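Local structure of beta-N-acetylhexosaminidase (Streptomyces plicatus, 1JAK) at residues S323-K326 / A327-V330; D370-D374 / A375-E379; V469-L472 / G473-A477; H480-D483 / T484-V487. The protein probably cleaves terminal N-acetylhexosamine residues from beta-N-acetylhexosaminides by substrate-assisted catalysis, as a glycoside hydrolase of family 20. All coordinates share one frame; numbering follows the deposited sequence.

Contact 1. Residues S323-K326 / A327-V330; sequences STPK and ADFV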
ATOM      1  N   SER A 323      26.063 -10.718   0.297  1.00 10.33           N
ATOM      2  CA  SER A 323      27.236 -11.000   1.113  1.00 11.73           C
ATOM      3  C   SER A 323      26.990 -12.309   1.854  1.00 11.51           C
ATOM      4  O   SER A 323      27.735 -12.677   2.764  1.00 11.61           O
ATOM      5  CB  SER A 323      27.492  -9.861   2.099  1.00 12.18           C
ATOM      6  OG  SER A 323      27.893  -8.690   1.404  1.00 16.58           O
ATOM      7  N   THR A 324      25.933 -13.007   1.443  1.00 10.62           N
ATOM      8  CA  THR A 324      25.558 -14.288   2.030  1.00 11.48           C
ATOM      9  C   THR A 324      25.690 -15.364   0.955  1.00 12.71           C
ATOM     10  O   THR A 324      24.916 -15.389   0.002  1.00 12.33           O
ATOM     11  CB  THR A 324      24.089 -14.286   2.509  1.00 11.04           C
ATOM     12  OG1 THR A 324      23.844 -13.132   3.323  1.00 11.27           O
ATOM     13  CG2 THR A 324      23.797 -15.544   3.321  1.00 11.38           C
ATOM     14  N   PRO A 325      26.683 -16.258   1.084  1.00 14.45           N
ATOM     15  CA  PRO A 325      26.858 -17.316   0.084  1.00 14.57           C
ATOM     16  C   PRO A 325      25.533 -18.042  -0.157  1.00 14.30           C
ATOM     17  O   PRO A 325      24.782 -18.290   0.782  1.00 13.76           O
ATOM     18  CB  PRO A 325      27.911 -18.214   0.724  1.00 15.77           C
ATOM     19  CG  PRO A 325      28.757 -17.231   1.485  1.00 16.08           C
ATOM     20  CD  PRO A 325      27.710 -16.349   2.137  1.00 15.97           C
ATOM     21  N   LYS A 326      25.256 -18.380  -1.413  1.00 15.63           N
ATOM     22  CA  LYS A 326      24.009 -19.052  -1.771  1.00 16.03           C
ATOM     23  C   LYS A 326      23.620 -20.194  -0.833  1.00 15.12           C
ATOM     24  O   LYS A 326      22.482 -20.256  -0.366  1.00 12.81           O
ATOM     25  CB  LYS A 326      24.081 -19.579  -3.208  1.00 20.77           C
ATOM     26  CG  LYS A 326      22.841 -20.347  -3.646  1.00 25.76           C
ATOM     27  CD  LYS A 326      21.599 -19.471  -3.611  1.00 30.27           C
ATOM     28  CE  LYS A 326      21.512 -18.568  -4.832  1.00 33.15           C
ATOM     29  NZ  LYS A 326      21.247 -19.350  -6.075  1.00 35.56           N
ATOM     30  N   ALA A 327      24.558 -21.093  -0.556  1.00 13.49           N
ATOM     31  CA  ALA A 327      24.271 -22.222   0.323  1.00 13.68           C
ATOM     32  C   ALA A 327      23.891 -21.772   1.730  1.00 13.11           C
ATOM     33  O   ALA A 327      23.028 -22.381   2.365  1.00 13.98           O
ATOM     34  CB  ALA A 327      25.470 -23.167   0.378  1.00 13.02           C
ATOM     35  N   ASP A 328      24.533 -20.714   2.222  1.00 11.95           N
ATOM     36  CA  ASP A 328      24.220 -20.203   3.551  1.00 12.75           C
ATOM     37  C   ASP A 328      22.846 -19.540   3.545  1.00 11.75           C
ATOM     38  O   ASP A 328      22.107 -19.622   4.524  1.00 12.15           O
ATOM     39  CB  ASP A 328      25.272 -19.193   4.021  1.00 14.76           C
ATOM     40  CG  ASP A 328      26.603 -19.845   4.360  1.00 19.72           C
ATOM     41  OD1 ASP A 328      26.601 -20.983   4.874  1.00 23.45           O
ATOM     42  OD2 ASP A 328      27.649 -19.209   4.131  1.00 23.19           O
ATOM     43  N   PHE A 329      22.511 -18.877   2.441  1.00 11.47           N
ATOM     44  CA  PHE A 329      21.211 -18.223   2.321  1.00 11.02           C
ATOM     45  C   PHE A 329      20.117 -19.283   2.435  1.00 11.89           C
ATOM     46  O   PHE A 329      19.148 -19.114   3.178  1.00 10.91           O
ATOM     47  CB  PHE A 329      21.099 -17.512   0.970  1.00 10.65           C
ATOM     48  CG  PHE A 329      19.766 -16.852   0.736  1.00 12.18           C
ATOM     49  CD1 PHE A 329      19.477 -15.613   1.299  1.00 11.08           C
ATOM     50  CD2 PHE A 329      18.804 -17.468  -0.057  1.00 11.74           C
ATOM     51  CE1 PHE A 329      18.246 -14.995   1.069  1.00 12.45           C
ATOM     52  CE2 PHE A 329      17.570 -16.861  -0.293  1.00 12.22           C
ATOM     53  CZ  PHE A 329      17.293 -15.621   0.271  1.00 11.11           C
ATOM     54  N   VAL A 330      20.277 -20.380   1.700  1.00 11.32           N
ATOM     55  CA  VAL A 330      19.296 -21.459   1.737  1.00 11.66           C
ATOM     56  C   VAL A 330      19.200 -22.051   3.143  1.00 11.96           C
ATOM     57  O   VAL A 330      18.103 -22.264   3.656  1.00 11.14           O
ATOM     58  CB  VAL A 330      19.648 -22.579   0.725  1.00 10.84           C
ATOM     59  CG1 VAL A 330      18.642 -23.722   0.838  1.00 11.50           C
ATOM     60  CG2 VAL A 330      19.643 -22.020  -0.689  1.00 12.13           C
TER
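T324 packs against F329 where the loop after strand 313-315 enters helix 326-342 of the catalytic alpha/beta barrel. P325 is the N-cap. Its carbonyl accepts the first full helical bond, from F329 N to P325 O (2.9 Å). The inner side is the tight, buried one. T324 turns its methyl to the helix: T324 CG2 lies 3.7 Å from F329 N and also touches the CB atoms of D328 and F329. A chi1 of -50° sends CG2 opposite the backbone N of T324 and leaves OG1 for a hydrogen bond to S286 OG. The ring of F329 leads away from the turn and packs on P254, A321 and A356. The side chain of F329 is about 11 Å from the bound inhibitor, whose pocket includes D319 and E320 of the same loop.

The K326 chain is the loose, exposed part. It is bent at chi2, chi3 and chi4, and K326 CD comes no closer than 4.3 Å to V330 CG2. V330 N is bonded to K326 O (3.0 Å). D328 makes a close contact at the partly exposed rim. Its CG stands beside its own backbone N (chi1 -71°), which swings the carboxylate back to the proline ring. D328 OD2 rests 3.5 Å from P325 CG.

Contact 2. Residues D370-D374 / A375-E379; sequences DRTGD and AEKAE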
ATOM      1  N   ASP A 370      11.278  -6.920 -16.899  1.00  8.70           N
ATOM      2  CA  ASP A 370      11.082  -7.540 -18.213  1.00  9.51           C
ATOM      3  C   ASP A 370      12.357  -8.281 -18.610  1.00  9.96           C
ATOM      4  O   ASP A 370      12.311  -9.397 -19.134  1.00 10.13           O
ATOM      5  CB  ASP A 370      10.819  -6.476 -19.286  1.00 10.41           C
ATOM      6  CG  ASP A 370       9.367  -6.041 -19.361  1.00 11.37           C
ATOM      7  OD1 ASP A 370       8.568  -6.409 -18.476  1.00 11.69           O
ATOM      8  OD2 ASP A 370       9.033  -5.315 -20.322  1.00 13.05           O
ATOM      9  N   ARG A 371      13.492  -7.639 -18.354  1.00  9.87           N
ATOM     10  CA  ARG A 371      14.807  -8.169 -18.715  1.00 10.38           C
ATOM     11  C   ARG A 371      15.377  -9.274 -17.825  1.00 10.45           C
ATOM     12  O   ARG A 371      16.419  -9.847 -18.147  1.00 10.31           O
ATOM     13  CB  ARG A 371      15.814  -7.020 -18.762  1.00 10.30           C
ATOM     14  CG  ARG A 371      16.220  -6.532 -17.379  1.00  9.67           C
ATOM     15  CD  ARG A 371      16.830  -5.149 -17.429  1.00 10.19           C
ATOM     16  NE  ARG A 371      17.382  -4.757 -16.136  1.00  9.65           N
ATOM     17  CZ  ARG A 371      17.685  -3.507 -15.802  1.00 10.59           C
ATOM     18  NH1 ARG A 371      17.481  -2.521 -16.668  1.00 10.64           N
ATOM     19  NH2 ARG A 371      18.206  -3.245 -14.609  1.00  9.30           N
ATOM     20  N   THR A 372      14.720  -9.561 -16.709  1.00  9.30           N
ATOM     21  CA  THR A 372      15.203 -10.591 -15.799  1.00  9.70           C
ATOM     22  C   THR A 372      15.421 -11.906 -16.550  1.00 10.64           C
ATOM     23  O   THR A 372      14.619 -12.280 -17.406  1.00 11.02           O
ATOM     24  CB  THR A 372      14.211 -10.788 -14.635  1.00  8.94           C
ATOM     25  OG1 THR A 372      14.188  -9.592 -13.841  1.00  8.45           O
ATOM     26  CG2 THR A 372      14.612 -11.971 -13.762  1.00  8.84           C
ATOM     27  N   GLY A 373      16.524 -12.584 -16.239  1.00 11.49           N
ATOM     28  CA  GLY A 373      16.844 -13.839 -16.901  1.00 12.21           C
ATOM     29  C   GLY A 373      15.747 -14.873 -16.752  1.00 12.91           C
ATOM     30  O   GLY A 373      15.064 -14.916 -15.731  1.00 12.29           O
ATOM     31  N   ASP A 374      15.575 -15.711 -17.771  1.00 12.56           N
ATOM     32  CA  ASP A 374      14.543 -16.740 -17.738  1.00 13.31           C
ATOM     33  C   ASP A 374      14.687 -17.726 -16.585  1.00 12.24           C
ATOM     34  O   ASP A 374      13.686 -18.241 -16.084  1.00 12.69           O
ATOM     35  CB  ASP A 374      14.511 -17.511 -19.064  1.00 16.07           C
ATOM     36  CG  ASP A 374      13.884 -16.711 -20.196  1.00 17.84           C
ATOM     37  OD1 ASP A 374      13.337 -15.620 -19.936  1.00 20.23           O
ATOM     38  OD2 ASP A 374      13.927 -17.181 -21.351  1.00 23.21           O
ATOM     39  N   ALA A 375      15.918 -17.999 -16.163  1.00 11.19           N
ATOM     40  CA  ALA A 375      16.139 -18.934 -15.065  1.00 11.28           C
ATOM     41  C   ALA A 375      15.504 -18.408 -13.783  1.00 12.14           C
ATOM     42  O   ALA A 375      14.926 -19.169 -13.007  1.00 12.35           O
ATOM     43  CB  ALA A 375      17.629 -19.161 -14.852  1.00 14.15           C
ATOM     44  N   GLU A 376      15.621 -17.103 -13.570  1.00 10.61           N
ATOM     45  CA  GLU A 376      15.057 -16.473 -12.380  1.00 11.19           C
ATOM     46  C   GLU A 376      13.535 -16.454 -12.443  1.00 10.60           C
ATOM     47  O   GLU A 376      12.865 -16.744 -11.453  1.00 10.92           O
ATOM     48  CB  GLU A 376      15.589 -15.046 -12.238  1.00 11.04           C
ATOM     49  CG  GLU A 376      15.253 -14.398 -10.904  1.00 11.31           C
ATOM     50  CD  GLU A 376      16.004 -13.099 -10.684  1.00 12.27           C
ATOM     51  OE1 GLU A 376      17.104 -12.940 -11.261  1.00  9.84           O
ATOM     52  OE2 GLU A 376      15.506 -12.243  -9.923  1.00 11.95           O
ATOM     53  N   LYS A 377      12.987 -16.100 -13.604  1.00  9.80           N
ATOM     54  CA  LYS A 377      11.537 -16.066 -13.758  1.00  9.92           C
ATOM     55  C   LYS A 377      10.990 -17.472 -13.537  1.00 11.74           C
ATOM     56  O   LYS A 377       9.958 -17.656 -12.896  1.00 11.02           O
ATOM     57  CB  LYS A 377      11.148 -15.589 -15.158  1.00  9.54           C
ATOM     58  CG  LYS A 377      11.570 -14.168 -15.482  1.00  7.40           C
ATOM     59  CD  LYS A 377      11.032 -13.737 -16.839  1.00 10.21           C
ATOM     60  CE  LYS A 377      11.468 -12.325 -17.189  1.00 11.12           C
ATOM     61  NZ  LYS A 377      10.934 -11.886 -18.510  1.00 14.25           N
ATOM     62  N   ALA A 378      11.700 -18.460 -14.072  1.00 11.42           N
ATOM     63  CA  ALA A 378      11.292 -19.856 -13.951  1.00 11.72           C
ATOM     64  C   ALA A 378      11.242 -20.325 -12.504  1.00 11.90           C
ATOM     65  O   ALA A 378      10.321 -21.038 -12.101  1.00 11.77           O
ATOM     66  CB  ALA A 378      12.242 -20.741 -14.750  1.00 11.28           C
ATOM     67  N   GLU A 379      12.241 -19.935 -11.723  1.00 11.51           N
ATOM     68  CA  GLU A 379      12.292 -20.331 -10.324  1.00 13.00           C
ATOM     69  C   GLU A 379      11.054 -19.838  -9.578  1.00 12.22           C
ATOM     70  O   GLU A 379      10.505 -20.544  -8.732  1.00 12.16           O
ATOM     71  CB  GLU A 379      13.552 -19.765  -9.675  1.00 15.95           C
ATOM     72  CG  GLU A 379      13.851 -20.330  -8.310  1.00 20.06           C
ATOM     73  CD  GLU A 379      15.213 -19.901  -7.815  1.00 22.92           C
ATOM     74  OE1 GLU A 379      15.382 -18.703  -7.512  1.00 22.32           O
ATOM     75  OE2 GLU A 379      16.117 -20.762  -7.742  1.00 24.44           O
TER
HETATM   76  O   HOH W   1      10.812 -13.940 -20.432  1.00 21.72           O
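K377 reaches back over the turn before its helix and meets D370, T372, G373 and D374 on the way. CB lies beside the carbonyl oxygens of D374 and G373. K377 CG is 3.6 Å from G373 O. CD then runs past T372 O, and K377 CE comes within 3.2 Å of T372 O while also touching T372 CB. K377 NZ ends in a hydrogen bond to D370 O (2.9 Å), coming in 33° out of the carbonyl plane. K377 NZ also donates to a water at 2.8 Å. The same water gives a proton to D374 OD1 (3.1 Å). The chain spans this distance because chi2, chi3 and chi4 are all near 180°.

This is the N-terminus of helix 374-385, entered from the loop after strand 363-366 of the alpha/beta barrel. G373 is the N-cap, and its carbonyl takes a straight bond from K377 N to G373 O (3.2 Å, 165°) and a weak one from E376 N. K377 is thus tied to the turn by both its backbone and its ammonium.

On another side of the turn, T372 crosses E376 at about a right angle. T372 CG2 touches E376 CD (3.6 Å) and also E376 CB. The E376 carboxylate goes on to H351 NE2 and a glycerol, probably from the crystallisation liquor. The D370 carboxylate forms salt bridges with R422 and R397.

Contact 3. Residues V469-L472 / G473-A477; sequences VAEL and GWSPA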
ATOM      1  N   VAL A 469      -1.599   1.192 -10.038  1.00  7.13           N
ATOM      2  CA  VAL A 469      -1.311  -0.118  -9.467  1.00  7.04           C
ATOM      3  C   VAL A 469      -2.525  -0.610  -8.679  1.00  7.67           C
ATOM      4  O   VAL A 469      -2.806  -1.809  -8.630  1.00  8.47           O
ATOM      5  CB  VAL A 469      -0.077  -0.071  -8.554  1.00  6.88           C
ATOM      6  CG1 VAL A 469       0.265  -1.476  -8.061  1.00  8.68           C
ATOM      7  CG2 VAL A 469       1.102   0.527  -9.321  1.00  6.52           C
ATOM      8  N   ALA A 470      -3.249   0.324  -8.068  1.00  7.26           N
ATOM      9  CA  ALA A 470      -4.446  -0.028  -7.316  1.00  7.09           C
ATOM     10  C   ALA A 470      -5.474  -0.606  -8.285  1.00  7.50           C
ATOM     11  O   ALA A 470      -6.168  -1.574  -7.965  1.00  7.56           O
ATOM     12  CB  ALA A 470      -5.014   1.205  -6.617  1.00  6.88           C
ATOM     13  N   GLU A 471      -5.571  -0.013  -9.471  1.00  8.28           N
ATOM     14  CA  GLU A 471      -6.516  -0.501 -10.468  1.00  8.15           C
ATOM     15  C   GLU A 471      -6.154  -1.914 -10.913  1.00  8.83           C
ATOM     16  O   GLU A 471      -7.029  -2.765 -11.070  1.00  8.98           O
ATOM     17  CB  GLU A 471      -6.568   0.422 -11.690  1.00  8.83           C
ATOM     18  CG  GLU A 471      -7.459  -0.133 -12.805  1.00  8.86           C
ATOM     19  CD  GLU A 471      -8.127   0.946 -13.633  1.00  9.91           C
ATOM     20  OE1 GLU A 471      -8.643   1.915 -13.035  1.00  8.84           O
ATOM     21  OE2 GLU A 471      -8.155   0.820 -14.877  1.00 10.63           O
ATOM     22  N   LEU A 472      -4.866  -2.171 -11.118  1.00  7.80           N
ATOM     23  CA  LEU A 472      -4.440  -3.502 -11.533  1.00  7.94           C
ATOM     24  C   LEU A 472      -4.856  -4.528 -10.486  1.00  8.90           C
ATOM     25  O   LEU A 472      -5.215  -5.657 -10.816  1.00  9.51           O
ATOM     26  CB  LEU A 472      -2.921  -3.546 -11.731  1.00  8.41           C
ATOM     27  CG  LEU A 472      -2.372  -2.686 -12.871  1.00 10.78           C
ATOM     28  CD1 LEU A 472      -0.859  -2.848 -12.946  1.00 11.76           C
ATOM     29  CD2 LEU A 472      -3.008  -3.104 -14.188  1.00 13.22           C
ATOM     30  N   GLY A 473      -4.830  -4.129  -9.218  1.00  8.14           N
ATOM     31  CA  GLY A 473      -5.207  -5.053  -8.170  1.00  8.08           C
ATOM     32  C   GLY A 473      -6.708  -5.210  -8.002  1.00  8.76           C
ATOM     33  O   GLY A 473      -7.186  -6.280  -7.636  1.00  8.35           O
ATOM     34  N   TRP A 474      -7.456  -4.150  -8.298  1.00  8.06           N
ATOM     35  CA  TRP A 474      -8.904  -4.167  -8.110  1.00  8.11           C
ATOM     36  C   TRP A 474      -9.818  -4.437  -9.310  1.00  9.30           C
ATOM     37  O   TRP A 474     -10.709  -5.293  -9.243  1.00  8.96           O
ATOM     38  CB  TRP A 474      -9.327  -2.839  -7.454  1.00  8.65           C
ATOM     39  CG  TRP A 474     -10.811  -2.710  -7.227  1.00  9.37           C
ATOM     40  CD1 TRP A 474     -11.776  -2.499  -8.177  1.00  9.69           C
ATOM     41  CD2 TRP A 474     -11.502  -2.853  -5.981  1.00  8.85           C
ATOM     42  NE1 TRP A 474     -13.023  -2.510  -7.597  1.00  8.81           N
ATOM     43  CE2 TRP A 474     -12.885  -2.725  -6.252  1.00  8.67           C
ATOM     44  CE3 TRP A 474     -11.089  -3.079  -4.660  1.00  8.59           C
ATOM     45  CZ2 TRP A 474     -13.858  -2.818  -5.250  1.00  8.03           C
ATOM     46  CZ3 TRP A 474     -12.059  -3.172  -3.661  1.00  9.41           C
ATOM     47  CH2 TRP A 474     -13.427  -3.042  -3.964  1.00  9.88           C
ATOM     48  N   SER A 475      -9.603  -3.701 -10.394  1.00 10.18           N
ATOM     49  CA  SER A 475     -10.450  -3.789 -11.580  1.00  9.11           C
ATOM     50  C   SER A 475     -10.400  -5.057 -12.421  1.00 10.88           C
ATOM     51  O   SER A 475      -9.397  -5.766 -12.452  1.00  9.69           O
ATOM     52  CB  SER A 475     -10.174  -2.584 -12.478  1.00  8.88           C
ATOM     53  OG  SER A 475     -10.346  -1.376 -11.756  1.00  9.06           O
ATOM     54  N   PRO A 476     -11.512  -5.362 -13.113  1.00 10.54           N
ATOM     55  CA  PRO A 476     -11.581  -6.551 -13.966  1.00 12.19           C
ATOM     56  C   PRO A 476     -10.645  -6.357 -15.157  1.00 11.52           C
ATOM     57  O   PRO A 476     -10.460  -5.240 -15.631  1.00 11.60           O
ATOM     58  CB  PRO A 476     -13.047  -6.585 -14.400  1.00 13.02           C
ATOM     59  CG  PRO A 476     -13.760  -5.874 -13.278  1.00 12.71           C
ATOM     60  CD  PRO A 476     -12.835  -4.722 -13.004  1.00 12.67           C
ATOM     61  N   ALA A 477     -10.058  -7.443 -15.644  1.00 12.80           N
ATOM     62  CA  ALA A 477      -9.158  -7.350 -16.782  1.00 14.11           C
ATOM     63  C   ALA A 477      -9.856  -6.683 -17.965  1.00 14.31           C
ATOM     64  O   ALA A 477      -9.240  -5.929 -18.717  1.00 14.46           O
ATOM     65  CB  ALA A 477      -8.669  -8.739 -17.175  1.00 14.89           C
TER
HETATM   66  O   HOH W   2      -6.825  -5.835 -12.924  1.00 10.36           O
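G473 lies against the helical turn formed by V469 to L472. G473 N donates to V469 O (3.1 Å) and, weakly, to A470 O. The residue has no side chain, and backbone atoms of V469, A470 and L472 lie close to it.

W474 follows. W474 N bonds to A470 O (2.9 Å), and a weak second bond runs to E471 O. W474 CB lies 3.4 Å from A470 O. With CG opposite the backbone N (chi1 179°), the indole leaves the turn. NE1 donates to D153 OD1, and the ring has a cation-pi contact with K187 and meets H121 edge-to-face. The C-terminal end of helix 465-474, which packs V469 on strand 440-447 of the alpha/beta barrel, is thereby joined to the other domain, where H121 and D153 lie.

S475 is the first residue to leave helical geometry. S475 N still bonds to E471 O (2.8 Å). Its side chain turns back on E471, with S475 OG 3.3 Å from E471 CG. The polar groups have other partners: S475 OG binds A30 O, while the E471 carboxylate meets R488, Y424 OH and A30 N. A water bridge closes the turn between two buried residues: the water donates both to L472 O (2.7 Å) and to S475 O (2.6 Å).

Contact 4. Residues H480-D483 / T484-V487; sequences HDWD and TYKV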
ATOM      1  N   HIS A 480      -9.368  -2.949 -18.357  1.00 13.52           N
ATOM      2  CA  HIS A 480      -8.014  -2.444 -18.574  1.00 14.49           C
ATOM      3  C   HIS A 480      -7.788  -1.916 -19.986  1.00 14.65           C
ATOM      4  O   HIS A 480      -7.964  -2.637 -20.969  1.00 15.52           O
ATOM      5  CB  HIS A 480      -6.992  -3.539 -18.254  1.00 13.29           C
ATOM      6  CG  HIS A 480      -5.573  -3.063 -18.281  1.00 14.44           C
ATOM      7  ND1 HIS A 480      -4.856  -2.922 -19.451  1.00 15.41           N
ATOM      8  CD2 HIS A 480      -4.750  -2.663 -17.283  1.00 13.07           C
ATOM      9  CE1 HIS A 480      -3.651  -2.455 -19.171  1.00 15.31           C
ATOM     10  NE2 HIS A 480      -3.562  -2.288 -17.863  1.00 13.32           N
ATOM     11  N   ASP A 481      -7.395  -0.648 -20.073  1.00 13.72           N
ATOM     12  CA  ASP A 481      -7.138   0.008 -21.350  1.00 14.56           C
ATOM     13  C   ASP A 481      -6.502   1.366 -21.094  1.00 13.61           C
ATOM     14  O   ASP A 481      -7.130   2.249 -20.514  1.00 14.61           O
ATOM     15  CB  ASP A 481      -8.441   0.200 -22.127  1.00 15.98           C
ATOM     16  CG  ASP A 481      -8.222   0.874 -23.464  1.00 19.02           C
ATOM     17  OD1 ASP A 481      -7.531   0.281 -24.320  1.00 19.83           O
ATOM     18  OD2 ASP A 481      -8.736   1.995 -23.659  1.00 19.11           O
ATOM     19  N   TRP A 482      -5.261   1.537 -21.538  1.00 13.52           N
ATOM     20  CA  TRP A 482      -4.551   2.790 -21.326  1.00 13.06           C
ATOM     21  C   TRP A 482      -5.234   4.034 -21.888  1.00 14.29           C
ATOM     22  O   TRP A 482      -5.363   5.038 -21.190  1.00 13.26           O
ATOM     23  CB  TRP A 482      -3.125   2.692 -21.886  1.00 13.17           C
ATOM     24  CG  TRP A 482      -2.415   4.008 -21.895  1.00 12.25           C
ATOM     25  CD1 TRP A 482      -2.093   4.760 -22.990  1.00 12.60           C
ATOM     26  CD2 TRP A 482      -1.999   4.765 -20.752  1.00 12.81           C
ATOM     27  NE1 TRP A 482      -1.509   5.939 -22.599  1.00 13.85           N
ATOM     28  CE2 TRP A 482      -1.437   5.969 -21.231  1.00 12.91           C
ATOM     29  CE3 TRP A 482      -2.050   4.545 -19.369  1.00 12.31           C
ATOM     30  CZ2 TRP A 482      -0.929   6.954 -20.375  1.00 13.77           C
ATOM     31  CZ3 TRP A 482      -1.544   5.524 -18.516  1.00 11.85           C
ATOM     32  CH2 TRP A 482      -0.991   6.716 -19.026  1.00 12.45           C
ATOM     33  N   ASP A 483      -5.671   3.978 -23.143  1.00 14.46           N
ATOM     34  CA  ASP A 483      -6.305   5.144 -23.751  1.00 16.62           C
ATOM     35  C   ASP A 483      -7.495   5.689 -22.972  1.00 15.62           C
ATOM     36  O   ASP A 483      -7.700   6.903 -22.926  1.00 16.73           O
ATOM     37  CB  ASP A 483      -6.723   4.845 -25.194  1.00 19.88           C
ATOM     38  CG  ASP A 483      -5.533   4.721 -26.128  1.00 24.00           C
ATOM     39  OD1 ASP A 483      -4.485   5.336 -25.841  1.00 25.92           O
ATOM     40  OD2 ASP A 483      -5.651   4.024 -27.158  1.00 26.44           O
ATOM     41  N   THR A 484      -8.281   4.808 -22.363  1.00 14.51           N
ATOM     42  CA  THR A 484      -9.432   5.266 -21.593  1.00 14.60           C
ATOM     43  C   THR A 484      -9.048   5.510 -20.136  1.00 13.91           C
ATOM     44  O   THR A 484      -9.613   6.382 -19.479  1.00 13.12           O
ATOM     45  CB  THR A 484     -10.615   4.268 -21.672  1.00 16.37           C
ATOM     46  OG1 THR A 484     -10.179   2.958 -21.300  1.00 17.05           O
ATOM     47  CG2 THR A 484     -11.174   4.229 -23.092  1.00 18.06           C
ATOM     48  N   TYR A 485      -8.079   4.749 -19.634  1.00 12.78           N
ATOM     49  CA  TYR A 485      -7.628   4.930 -18.257  1.00 11.53           C
ATOM     50  C   TYR A 485      -6.982   6.303 -18.081  1.00 11.59           C
ATOM     51  O   TYR A 485      -7.217   6.982 -17.079  1.00 10.49           O
ATOM     52  CB  TYR A 485      -6.603   3.857 -17.864  1.00 11.48           C
ATOM     53  CG  TYR A 485      -5.963   4.123 -16.513  1.00  9.55           C
ATOM     54  CD1 TYR A 485      -6.689   3.960 -15.332  1.00  9.77           C
ATOM     55  CD2 TYR A 485      -4.657   4.606 -16.421  1.00  9.48           C
ATOM     56  CE1 TYR A 485      -6.133   4.276 -14.091  1.00  8.65           C
ATOM     57  CE2 TYR A 485      -4.088   4.929 -15.181  1.00  9.57           C
ATOM     58  CZ  TYR A 485      -4.835   4.762 -14.025  1.00  8.63           C
ATOM     59  OH  TYR A 485      -4.301   5.100 -12.803  1.00  8.94           O
ATOM     60  N   LYS A 486      -6.168   6.713 -19.050  1.00 10.71           N
ATOM     61  CA  LYS A 486      -5.485   7.996 -18.946  1.00 11.78           C
ATOM     62  C   LYS A 486      -6.451   9.164 -18.808  1.00 11.68           C
ATOM     63  O   LYS A 486      -6.091  10.204 -18.253  1.00 11.59           O
ATOM     64  CB  LYS A 486      -4.548   8.219 -20.140  1.00 13.07           C
ATOM     65  CG  LYS A 486      -5.226   8.467 -21.471  1.00 14.38           C
ATOM     66  CD  LYS A 486      -4.176   8.609 -22.569  1.00 16.12           C
ATOM     67  CE  LYS A 486      -4.812   8.895 -23.920  1.00 17.55           C
ATOM     68  NZ  LYS A 486      -3.780   9.018 -24.987  1.00 18.89           N
ATOM     69  N   VAL A 487      -7.674   8.998 -19.303  1.00 11.88           N
ATOM     70  CA  VAL A 487      -8.672  10.058 -19.189  1.00 12.08           C
ATOM     71  C   VAL A 487      -9.173  10.113 -17.750  1.00 11.33           C
ATOM     72  O   VAL A 487      -9.402  11.193 -17.205  1.00 11.28           O
ATOM     73  CB  VAL A 487      -9.868   9.821 -20.134  1.00 13.20           C
ATOM     74  CG1 VAL A 487     -10.940  10.874 -19.885  1.00 14.78           C
ATOM     75  CG2 VAL A 487      -9.403   9.881 -21.581  1.00 14.76           C
TER
HETATM   76  O   HOH W   3      -0.631   8.553 -23.743  1.00 15.36           O
HETATM   77  O   HOH W   4      -2.397   6.905 -25.745  1.00 39.17           O
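W482 and K486 pack one turn apart at the start of helix 482-490. K486 CB sits over one face of the W482 indole, 3.9 Å from the centroid of its six-membered ring and 15° off the normal, a CH-pi contact. The two side chains cross at about a right angle, and K486 CD continues past W482 NE1 (3.8 Å). A chi1 of 70° puts K486 CG between its backbone N and carbonyl carbon. From there the extended chain runs alongside D483, pointing the same way.

The charged ends meet only loosely. The salt bridge from D483 OD1 to K486 NZ is long (3.8 Å). A water fills the link, 2.6 Å from D483 OD1 and 2.6 Å from K486 NZ. A second water takes the proton of W482 NE1 in the plane of the ring.

D481 is the N-cap: D481 OD2 accepts from T484 N (3.1 Å), which approaches from above the carboxylate plane.

W482 also touches Y485, with its CZ3 at the edge of the tyrosine ring. Both aromatics face neighbouring helices. W482 packs on V420, Q421 and Y424 of helix 420-424. Y485 stacks on Y424 and touches P467 of helix 465-474.

Contact 3 is the core case, with every touching residue buried. Contact 2 lies at the surface. Contacts 1 and 4 are partly buried. Contacts 1, 2 and 4 are helix starts, and contact 3 is a helix end. The starts differ: carbonyls of P325 and G373 serve contacts 1 and 2, while contact 4 adds a side-chain cap. A lysine ammonium reaches a backbone carbonyl in contact 2. In contact 4 a lysine CB covers an aromatic face, and the ammonium goes to D483 and water. Contacts 1 and 2 come after barrel strands, their centres about 20 Å apart. Contacts 3 and 4 touch directly: E471 OE2 lies 3.5 Å from Y485 CD1, and L472 CD2 packs on H480 CD2.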